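PDB 4UQM: uracil-dna glycosylase from Deinococcus radiodurans, which belongs to the uracil-DNA glycosylase superfamily and has an alpha/beta fold built around a parallel four-stranded sheet, here in complex with DNA. Local coordinates for residues A[102-106]-A[107-111]; A[213-216]-A[217-220]; A[38-41]-A[42-46]. The protein carries 1 engineered substitution. One frame throughout, in Å; residues are numbered along the deposited sequence. Where two conformers were deposited one is given.

Contact 1. Residues A[102-106]-A[107-111]; sequences VRVPP and SLRNI. With nucleotides of chain C; nucleotides of chain B.
Arg109 N gives a 2.9 Å hydrogen bond to Pro105 O, with a nearly straight N-H...O angle of 167°. Pro105 is the N-cap residue of helix 106-118, and this bond closes the helix's first turn. The two prolines and Ser107 probably belong to the proline-rich loop known in this family. The next backbone bond runs from Asn110 N to Pro106 O.

Val104 packs back onto the first turn. Its CG1 meets Leu108 CB at 3.8 Å. With CG1 anti to the backbone N (chi1 176°), this methyl also reaches the aliphatic stem of Arg109, 3.6 Å from CG. Arg109 was deposited in two conformers, so its outer contacts hold for one of them. In that conformer the guanidinium lies with one face over Val104 CB, and Arg103 CG sits at its edge, near its plane. In the same conformer a water accepts from both Arg109 NH2 and Val104 N, linking the side chain to the loop. The Asn110 amide is held elsewhere: ND2 donates to Pro207 O and Glu212 OE1.

The stretch also borders both DNA strands. C5' of DA13 of chain C lies over one face of the Arg103 guanidinium. Pro106 presents its ring to the other strand, with CG 3.7 Å from O3' of DA8 of chain B.

Contact 2. Residues A[213-216]-A[217-220]; sequences QYFF and GTRP. With nucleotides of chain B.
Thr218 folds back onto the carbonyl of Phe215. Its CB lies 3.4 Å from Phe215 O. Beyond CB the side chain forks. Thr218 CG2 passes beside Phe215 O at 3.3 Å. Tyr214 O is its next neighbour, at 4.0 Å from CG2. OG1 is the polar branch and donates a hydrogen bond to Phe215 O at 2.6 Å, in the carbonyl plane. The first torsion (chi1 57°) sets OG1 between the backbone N and the carbonyl carbon, within reach of that oxygen.

Thr218 N donates to Phe215 O as well. This second bond is longer, 3.3 Å, and its donor is tilted 30° from the carbonyl plane. One oxygen thus takes two donors from one residue.

The backbone from Phe215 to Thr218 is a type II beta turn. Gly217 holds its third position with a positive phi of 86°, as glycine commonly does there. In sequence the turn follows the His-Pro-Ser-Pro-Leu loop of the uracil-DNA glycosylases and leads into helix 220-230. Arg219 is the N-cap residue of that helix. Glu114 on helix 106-118 anchors the turn: its two carboxylate oxygens accept from Gly217 N and Arg219 N. The Phe215 ring meets Trp183 edge-to-face.

Tyr214 borders the DNA. Gln213 CG lies against one face of its ring. The ring carbon CE2 comes 3.6 Å from C4' of DT11 of chain B. Farther out, the phenol oxygen OH is 3.6 Å from C5' of DC12 of chain B.

Contact 3. Residues A[38-41]-A[42-46]; sequences PYFH and ELTDF
Phe40 O takes two hydrogen bonds from Thr44, in the first turns of helix 38-53. Thr44 N is the usual helical donor at 2.8 Å. Thr44 OG1 comes from the opposite face of the carbonyl plane at 2.9 Å. With chi1 at -64°, OG1 stands beside its own backbone N, where it can reach the carbonyl of Phe40. The same hydroxyl oxygen lies 3.6 Å from Phe40 CE2.

With CG anti to the backbone N (chi1 -170°), the Phe40 ring crosses Leu43, and its CD1 comes 4.1 Å from Leu43 CD2.

His41 and Asp45 meet one turn apart. Asp45 OD1 lies over one face of the imidazole, and the carboxylate plane is turned 79° from the ring. His41 NE2 is 3.2 Å from Asp45 OD2, but the angle is too poor for a hydrogen bond.

The buried side of this turn faces other helices. Tyr39 OH bonds to Glu34 on helix 25-35, and Phe40 meets Phe35 of the same helix edge-to-face. Tyr39 also stacks edge-to-face with His162 and touches Phe163 on helix 160-172, where Leu43 packs on Trp160.

Contacts 1 and 2 are neighbours, with centres 16 Å apart. Helix 106-118 joins them: Asn110 OD1 touches Phe216 CZ at 3.4 Å, and Asn110 O lies 3.6 Å from Phe215 CE2. Both border the bound DNA. Contact 1 reaches nucleotides of chains B and C, and contact 2 packs on sugars farther along chain B. Contact 3 belongs to a different part of the molecule. Its centre is 32 Å from that of contact 1 and 36 Å from that of contact 2, on the opposite side of the chain's centre from contact 2. Its nearest atom is about 15 Å from the nucleic acid, so it takes no direct part in holding it.

Contact 1. Residues A[102-106]-A[107-111]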
loop_
_atom_site.group_PDB
_atom_site.type_symbol
_atom_site.label_atom_id
_atom_site.label_comp_id
_atom_site.label_asym_id
_atom_site.label_seq_id
_atom_site.Cartn_x
_atom_site.Cartn_y
_atom_site.Cartn_z
ATOM N N VAL A 102 -14.063 -10.281 -8.312
ATOM C CA VAL A 102 -14.054 -8.930 -8.837
ATOM C C VAL A 102 -13.113 -8.820 -10.036
ATOM O O VAL A 102 -12.016 -9.347 -10.001
ATOM C CB VAL A 102 -13.685 -7.910 -7.733
ATOM C CG1 VAL A 102 -13.630 -6.496 -8.307
ATOM C CG2 VAL A 102 -14.668 -7.986 -6.575
ATOM N N ARG A 103 -13.565 -8.119 -11.084
ATOM C CA ARG A 103 -12.759 -7.874 -12.260
ATOM C C ARG A 103 -11.412 -7.228 -11.864
ATOM O O ARG A 103 -11.356 -6.307 -11.034
ATOM C CB ARG A 103 -13.489 -6.931 -13.217
ATOM C CG ARG A 103 -12.750 -6.656 -14.548
ATOM C CD ARG A 103 -13.461 -5.654 -15.432
ATOM N NE ARG A 103 -14.882 -5.994 -15.618
ATOM C CZ ARG A 103 -15.397 -6.971 -16.360
ATOM N NH1 ARG A 103 -14.632 -7.809 -17.056
ATOM N NH2 ARG A 103 -16.723 -7.113 -16.435
ATOM N N VAL A 104 -10.328 -7.700 -12.450
ATOM C CA VAL A 104 -9.001 -7.118 -12.223
ATOM C C VAL A 104 -8.942 -5.700 -12.790
ATOM O O VAL A 104 -9.116 -5.521 -14.017
ATOM C CB VAL A 104 -7.890 -7.993 -12.874
ATOM C CG1 VAL A 104 -6.520 -7.357 -12.730
ATOM C CG2 VAL A 104 -7.908 -9.385 -12.210
ATOM N N PRO A 105 -8.705 -4.681 -11.943
ATOM C CA PRO A 105 -8.678 -3.330 -12.491
ATOM C C PRO A 105 -7.467 -3.033 -13.396
ATOM O O PRO A 105 -6.413 -3.706 -13.309
ATOM C CB PRO A 105 -8.591 -2.454 -11.227
ATOM C CG PRO A 105 -9.193 -3.289 -10.149
ATOM C CD PRO A 105 -8.680 -4.656 -10.474
ATOM N N PRO A 106 -7.563 -2.009 -14.226
ATOM C CA PRO A 106 -6.439 -1.664 -15.110
ATOM C C PRO A 106 -5.070 -1.549 -14.455
ATOM O O PRO A 106 -4.068 -2.018 -15.032
ATOM C CB PRO A 106 -6.875 -0.320 -15.746
ATOM C CG PRO A 106 -8.367 -0.412 -15.699
ATOM C CD PRO A 106 -8.750 -1.166 -14.463
ATOM N N SER A 107 -4.972 -0.918 -13.283
ATOM C CA SER A 107 -3.682 -0.815 -12.645
ATOM C C SER A 107 -3.072 -2.172 -12.368
ATOM O O SER A 107 -1.846 -2.369 -12.523
ATOM C CB SER A 107 -3.790 -0.009 -11.338
ATOM O OG SER A 107 -4.170 1.361 -11.602
ATOM N N LEU A 108 -3.900 -3.064 -11.843
ATOM C CA LEU A 108 -3.425 -4.387 -11.496
ATOM C C LEU A 108 -3.132 -5.215 -12.758
ATOM O O LEU A 108 -2.169 -5.987 -12.779
ATOM C CB LEU A 108 -4.391 -5.100 -10.550
ATOM C CG LEU A 108 -3.917 -6.458 -9.980
ATOM C CD1 LEU A 108 -2.558 -6.366 -9.290
ATOM C CD2 LEU A 108 -4.961 -7.085 -9.064
ATOM N N ARG A 109 -3.914 -5.029 -13.822
ATOM C CA ARG A 109 -3.558 -5.644 -15.112
ATOM C C ARG A 109 -2.184 -5.228 -15.522
ATOM O O ARG A 109 -1.436 -6.037 -16.048
ATOM C CB ARG A 109 -4.526 -5.251 -16.201
ATOM C CG ARG A 109 -5.875 -5.812 -15.956
ATOM C CD ARG A 109 -6.757 -5.715 -17.141
ATOM N NE ARG A 109 -8.053 -6.073 -16.656
ATOM C CZ ARG A 109 -8.475 -7.312 -16.505
ATOM N NH1 ARG A 109 -7.708 -8.376 -16.868
ATOM N NH2 ARG A 109 -9.690 -7.460 -16.030
ATOM N N ASN A 110 -1.850 -3.949 -15.296
ATOM C CA ASN A 110 -0.518 -3.471 -15.670
ATOM C C ASN A 110 0.556 -4.018 -14.745
ATOM O O ASN A 110 1.636 -4.368 -15.218
ATOM C CB ASN A 110 -0.511 -1.953 -15.699
ATOM C CG ASN A 110 -1.187 -1.402 -16.933
ATOM O OD1 ASN A 110 -1.421 -2.120 -17.903
ATOM N ND2 ASN A 110 -1.448 -0.104 -16.939
ATOM N N ILE A 111 0.301 -4.094 -13.443
ATOM C CA ILE A 111 1.187 -4.774 -12.536
ATOM C C ILE A 111 1.483 -6.200 -13.035
ATOM O O ILE A 111 2.639 -6.667 -13.021
ATOM C CB ILE A 111 0.634 -4.754 -11.091
ATOM C CG1 ILE A 111 0.801 -3.359 -10.466
ATOM C CG2 ILE A 111 1.304 -5.793 -10.187
ATOM C CD1 ILE A 111 -0.112 -3.157 -9.275
ATOM P P DA C 13 -13.510 -6.397 -21.485
ATOM O OP1 DA C 13 -13.139 -7.510 -20.627
ATOM O OP2 DA C 13 -13.827 -6.635 -22.900
ATOM O "O5'" DA C 13 -14.780 -5.808 -20.734
ATOM C "C5'" DA C 13 -14.662 -5.030 -19.553
ATOM C "C4'" DA C 13 -15.827 -4.081 -19.488
ATOM O "O4'" DA C 13 -15.533 -3.006 -20.398
ATOM C "C3'" DA C 13 -17.144 -4.694 -19.963
ATOM O "O3'" DA C 13 -18.252 -4.396 -19.099
ATOM C "C2'" DA C 13 -17.275 -4.173 -21.388
ATOM C "C1'" DA C 13 -16.592 -2.825 -21.309
ATOM N N9 DA C 13 -16.015 -2.341 -22.565
ATOM C C8 DA C 13 -15.218 -3.063 -23.409
ATOM N N7 DA C 13 -14.793 -2.385 -24.443
ATOM C C5 DA C 13 -15.373 -1.138 -24.284
ATOM C C6 DA C 13 -15.325 0.026 -25.055
ATOM N N6 DA C 13 -14.655 0.120 -26.201
ATOM N N1 DA C 13 -16.011 1.099 -24.617
ATOM C C2 DA C 13 -16.668 1.006 -23.461
ATOM N N3 DA C 13 -16.798 -0.036 -22.650
ATOM C C4 DA C 13 -16.101 -1.085 -23.114
ATOM P P DA B 8 -13.342 5.166 -13.578
ATOM O OP1 DA B 8 -14.691 4.580 -13.380
ATOM O OP2 DA B 8 -12.856 6.359 -12.828
ATOM O "O5'" DA B 8 -12.200 4.058 -13.679
ATOM C "C5'" DA B 8 -10.852 4.508 -13.602
ATOM C "C4'" DA B 8 -9.906 3.480 -14.174
ATOM O "O4'" DA B 8 -9.908 3.551 -15.620
ATOM C "C3'" DA B 8 -8.468 3.728 -13.738
ATOM O "O3'" DA B 8 -7.767 2.511 -13.532
ATOM C "C2'" DA B 8 -7.844 4.465 -14.902
ATOM C "C1'" DA B 8 -8.650 3.996 -16.102
ATOM N N9 DA B 8 -8.881 5.059 -17.081
ATOM C C8 DA B 8 -8.721 4.975 -18.442
ATOM N N7 DA B 8 -8.946 6.103 -19.070
ATOM C C5 DA B 8 -9.257 6.996 -18.054
ATOM C C6 DA B 8 -9.570 8.367 -18.063
ATOM N N6 DA B 8 -9.656 9.100 -19.179
ATOM N N1 DA B 8 -9.834 8.961 -16.877
ATOM C C2 DA B 8 -9.733 8.229 -15.758
ATOM N N3 DA B 8 -9.436 6.937 -15.622
ATOM C C4 DA B 8 -9.202 6.372 -16.821
HETATM O O HOH W 1 -10.767 -9.538 -14.701
HETATM O O HOH W 2 -4.594 -1.883 -17.916
#

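Contact 2. Residues A[213-216]-A[217-220]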
loop_
_atom_site.group_PDB
_atom_site.type_symbol
_atom_site.label_atom_id
_atom_site.label_comp_id
_atom_site.label_asym_id
_atom_site.label_seq_id
_atom_site.Cartn_x
_atom_site.Cartn_y
_atom_site.Cartn_z
ATOM N N GLN A 213 3.281 4.582 -19.156
ATOM C CA GLN A 213 4.587 4.806 -19.781
ATOM C C GLN A 213 5.715 5.056 -18.762
ATOM O O GLN A 213 6.889 4.846 -19.077
ATOM C CB GLN A 213 4.527 5.984 -20.758
ATOM C CG GLN A 213 4.287 7.364 -20.132
ATOM C CD GLN A 213 4.224 8.488 -21.141
ATOM O OE1 GLN A 213 3.391 9.384 -21.035
ATOM N NE2 GLN A 213 5.093 8.450 -22.122
ATOM N N TYR A 214 5.341 5.542 -17.568
ATOM C CA TYR A 214 6.296 5.814 -16.485
ATOM C C TYR A 214 6.516 4.627 -15.531
ATOM O O TYR A 214 7.270 4.733 -14.570
ATOM C CB TYR A 214 5.857 7.040 -15.721
ATOM C CG TYR A 214 5.714 8.286 -16.539
ATOM C CD1 TYR A 214 6.842 8.981 -16.964
ATOM C CD2 TYR A 214 4.467 8.818 -16.840
ATOM C CE1 TYR A 214 6.722 10.153 -17.727
ATOM C CE2 TYR A 214 4.336 9.965 -17.596
ATOM C CZ TYR A 214 5.449 10.652 -18.019
ATOM O OH TYR A 214 5.314 11.843 -18.744
ATOM N N PHE A 215 5.790 3.536 -15.780
ATOM C CA PHE A 215 5.827 2.315 -14.956
ATOM C C PHE A 215 6.432 1.105 -15.681
ATOM O O PHE A 215 7.296 0.410 -15.128
ATOM C CB PHE A 215 4.399 1.984 -14.508
ATOM C CG PHE A 215 4.276 0.646 -13.821
ATOM C CD1 PHE A 215 4.714 0.485 -12.520
ATOM C CD2 PHE A 215 3.714 -0.461 -14.468
ATOM C CE1 PHE A 215 4.599 -0.746 -11.869
ATOM C CE2 PHE A 215 3.632 -1.714 -13.844
ATOM C CZ PHE A 215 4.078 -1.829 -12.554
ATOM N N PHE A 216 5.984 0.866 -16.920
ATOM C CA PHE A 216 6.491 -0.292 -17.645
ATOM C C PHE A 216 7.993 -0.244 -17.822
ATOM O O PHE A 216 8.555 0.802 -18.108
ATOM C CB PHE A 216 5.826 -0.400 -18.992
ATOM C CG PHE A 216 4.387 -0.804 -18.958
ATOM C CD1 PHE A 216 3.888 -1.744 -18.034
ATOM C CD2 PHE A 216 3.536 -0.283 -19.916
ATOM C CE1 PHE A 216 2.549 -2.116 -18.067
ATOM C CE2 PHE A 216 2.205 -0.688 -19.962
ATOM C CZ PHE A 216 1.716 -1.577 -19.024
ATOM N N GLY A 217 8.624 -1.398 -17.638
ATOM C CA GLY A 217 10.091 -1.520 -17.853
ATOM C C GLY A 217 10.945 -1.141 -16.654
ATOM O O GLY A 217 12.196 -1.268 -16.687
ATOM N N THR A 218 10.315 -0.768 -15.535
ATOM C CA THR A 218 11.066 -0.354 -14.375
ATOM C C THR A 218 11.505 -1.538 -13.486
ATOM O O THR A 218 12.327 -1.360 -12.577
ATOM C CB THR A 218 10.287 0.668 -13.542
ATOM O OG1 THR A 218 9.017 0.124 -13.159
ATOM C CG2 THR A 218 10.102 1.957 -14.379
ATOM N N ARG A 219 10.989 -2.734 -13.765
ATOM C CA ARG A 219 11.465 -3.977 -13.090
ATOM C C ARG A 219 11.537 -3.916 -11.581
ATOM O O ARG A 219 12.522 -4.305 -10.999
ATOM C CB ARG A 219 12.835 -4.339 -13.664
ATOM C CG ARG A 219 12.762 -4.628 -15.151
ATOM C CD ARG A 219 13.946 -5.466 -15.649
ATOM N NE ARG A 219 13.771 -6.852 -15.186
ATOM C CZ ARG A 219 14.606 -7.871 -15.291
ATOM N NH1 ARG A 219 15.765 -7.772 -15.924
ATOM N NH2 ARG A 219 14.245 -9.030 -14.752
ATOM N N PRO A 220 10.465 -3.477 -10.928
ATOM C CA PRO A 220 10.570 -3.270 -9.489
ATOM C C PRO A 220 10.622 -4.616 -8.719
ATOM O O PRO A 220 11.123 -4.679 -7.606
ATOM C CB PRO A 220 9.307 -2.482 -9.180
ATOM C CG PRO A 220 8.325 -2.928 -10.216
ATOM C CD PRO A 220 9.137 -3.089 -11.453
ATOM P P DT B 11 1.928 9.468 -11.521
ATOM O OP1 DT B 11 2.999 8.453 -11.539
ATOM O OP2 DT B 11 1.645 10.189 -10.243
ATOM O "O5'" DT B 11 2.331 10.596 -12.593
ATOM C "C5'" DT B 11 3.115 10.203 -13.740
ATOM C "C4'" DT B 11 3.500 11.477 -14.457
ATOM O "O4'" DT B 11 2.327 12.053 -15.098
ATOM C "C3'" DT B 11 4.056 12.557 -13.525
ATOM O "O3'" DT B 11 4.940 13.347 -14.309
ATOM C "C2'" DT B 11 2.890 13.508 -13.359
ATOM C "C1'" DT B 11 2.264 13.400 -14.750
ATOM N N1 DT B 11 0.885 13.884 -14.899
ATOM C C2 DT B 11 0.573 14.543 -16.069
ATOM O O2 DT B 11 1.350 14.640 -17.001
ATOM N N3 DT B 11 -0.704 15.033 -16.123
ATOM C C4 DT B 11 -1.678 14.941 -15.136
ATOM O O4 DT B 11 -2.792 15.408 -15.328
ATOM C C5 DT B 11 -1.279 14.252 -13.940
ATOM C C7 DT B 11 -2.272 14.101 -12.826
ATOM C C6 DT B 11 -0.038 13.760 -13.879
ATOM P P DC B 12 6.386 13.645 -13.879
ATOM O OP1 DC B 12 7.115 12.458 -13.987
ATOM O OP2 DC B 12 6.369 14.479 -12.734
ATOM O "O5'" DC B 12 6.899 14.559 -15.075
ATOM C "C5'" DC B 12 6.836 14.086 -16.392
ATOM C "C4'" DC B 12 6.338 15.211 -17.264
ATOM O "O4'" DC B 12 4.932 15.343 -17.041
ATOM C "C3'" DC B 12 6.922 16.572 -16.901
ATOM O "O3'" DC B 12 7.951 17.024 -17.769
ATOM C "C2'" DC B 12 5.760 17.522 -17.050
ATOM C "C1'" DC B 12 4.564 16.664 -17.359
ATOM N N1 DC B 12 3.412 17.018 -16.542
ATOM C C2 DC B 12 2.375 17.749 -17.117
ATOM O O2 DC B 12 2.461 18.078 -18.303
ATOM N N3 DC B 12 1.288 18.033 -16.378
ATOM C C4 DC B 12 1.229 17.654 -15.104
ATOM N N4 DC B 12 0.139 17.964 -14.413
ATOM C C5 DC B 12 2.287 16.939 -14.483
ATOM C C6 DC B 12 3.349 16.645 -15.232
#

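Contact 3. Residues A[38-41]-A[42-46]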
loop_
_atom_site.group_PDB
_atom_site.type_symbol
_atom_site.label_atom_id
_atom_site.label_comp_id
_atom_site.label_asym_id
_atom_site.label_seq_id
_atom_site.Cartn_x
_atom_site.Cartn_y
_atom_site.Cartn_z
ATOM N N PRO A 38 -4.003 15.763 17.394
ATOM C CA PRO A 38 -5.016 16.641 16.825
ATOM C C PRO A 38 -5.261 16.482 15.303
ATOM O O PRO A 38 -6.444 16.443 14.893
ATOM C CB PRO A 38 -4.523 18.033 17.219
ATOM C CG PRO A 38 -3.754 17.817 18.467
ATOM C CD PRO A 38 -3.075 16.501 18.278
ATOM N N TYR A 39 -4.215 16.346 14.474
ATOM C CA TYR A 39 -4.451 16.231 13.033
ATOM C C TYR A 39 -5.315 15.004 12.707
ATOM O O TYR A 39 -6.088 15.003 11.748
ATOM C CB TYR A 39 -3.142 16.164 12.201
ATOM C CG TYR A 39 -2.530 14.779 12.120
ATOM C CD1 TYR A 39 -2.936 13.868 11.140
ATOM C CD2 TYR A 39 -1.531 14.373 13.040
ATOM C CE1 TYR A 39 -2.443 12.598 11.050
ATOM C CE2 TYR A 39 -1.018 13.088 12.961
ATOM C CZ TYR A 39 -1.511 12.201 11.995
ATOM O OH TYR A 39 -1.011 10.959 11.908
ATOM N N PHE A 40 -5.178 13.945 13.494
ATOM C CA PHE A 40 -5.875 12.712 13.223
ATOM C C PHE A 40 -7.331 12.816 13.655
ATOM O O PHE A 40 -8.240 12.267 12.998
ATOM C CB PHE A 40 -5.153 11.531 13.896
ATOM C CG PHE A 40 -5.670 10.209 13.479
ATOM C CD1 PHE A 40 -5.200 9.585 12.323
ATOM C CD2 PHE A 40 -6.641 9.581 14.209
ATOM C CE1 PHE A 40 -5.711 8.363 11.942
ATOM C CE2 PHE A 40 -7.150 8.383 13.796
ATOM C CZ PHE A 40 -6.702 7.777 12.666
ATOM N N HIS A 41 -7.564 13.550 14.729
ATOM C CA HIS A 41 -8.924 13.841 15.142
ATOM C C HIS A 41 -9.626 14.649 14.035
ATOM O O HIS A 41 -10.760 14.397 13.706
ATOM C CB HIS A 41 -8.929 14.641 16.464
ATOM C CG HIS A 41 -10.300 14.966 16.966
ATOM N ND1 HIS A 41 -10.946 14.175 17.896
ATOM C CD2 HIS A 41 -11.123 16.019 16.732
ATOM C CE1 HIS A 41 -12.129 14.698 18.166
ATOM N NE2 HIS A 41 -12.253 15.824 17.480
ATOM N N GLU A 42 -8.934 15.653 13.502
ATOM C CA GLU A 42 -9.495 16.486 12.419
ATOM C C GLU A 42 -9.731 15.680 11.141
ATOM O O GLU A 42 -10.778 15.836 10.507
ATOM C CB GLU A 42 -8.630 17.712 12.124
ATOM C CG GLU A 42 -8.577 18.740 13.253
ATOM C CD GLU A 42 -9.934 19.208 13.769
ATOM O OE1 GLU A 42 -10.848 19.427 12.960
ATOM O OE2 GLU A 42 -10.110 19.367 15.001
ATOM N N LEU A 43 -8.774 14.833 10.789
ATOM C CA LEU A 43 -8.963 13.929 9.651
ATOM C C LEU A 43 -10.193 13.036 9.876
ATOM O O LEU A 43 -11.051 12.914 9.002
ATOM C CB LEU A 43 -7.739 13.043 9.499
ATOM C CG LEU A 43 -7.836 11.829 8.547
ATOM C CD1 LEU A 43 -8.039 12.287 7.116
ATOM C CD2 LEU A 43 -6.611 10.965 8.725
ATOM N N THR A 44 -10.301 12.459 11.072
ATOM C CA THR A 44 -11.442 11.576 11.383
ATOM C C THR A 44 -12.787 12.314 11.259
ATOM O O THR A 44 -13.758 11.821 10.659
ATOM C CB THR A 44 -11.244 10.949 12.764
ATOM O OG1 THR A 44 -10.087 10.110 12.731
ATOM C CG2 THR A 44 -12.442 10.128 13.176
ATOM N N ASP A 45 -12.822 13.547 11.755
ATOM C CA ASP A 45 -14.070 14.325 11.709
ATOM C C ASP A 45 -14.438 14.628 10.266
ATOM O O ASP A 45 -15.607 14.581 9.888
ATOM C CB ASP A 45 -13.952 15.645 12.475
ATOM C CG ASP A 45 -14.019 15.473 13.966
ATOM O OD1 ASP A 45 -14.456 14.420 14.481
ATOM O OD2 ASP A 45 -13.614 16.427 14.615
ATOM N N PHE A 46 -13.435 14.942 9.450
ATOM C CA PHE A 46 -13.704 15.198 8.025
ATOM C C PHE A 46 -14.230 13.944 7.340
ATOM O O PHE A 46 -15.168 14.004 6.562
ATOM C CB PHE A 46 -12.408 15.709 7.358
ATOM C CG PHE A 46 -12.426 15.691 5.829
ATOM C CD1 PHE A 46 -13.215 16.581 5.118
ATOM C CD2 PHE A 46 -11.741 14.707 5.146
ATOM C CE1 PHE A 46 -13.212 16.534 3.674
ATOM C CE2 PHE A 46 -11.729 14.655 3.723
ATOM C CZ PHE A 46 -12.506 15.559 3.041
#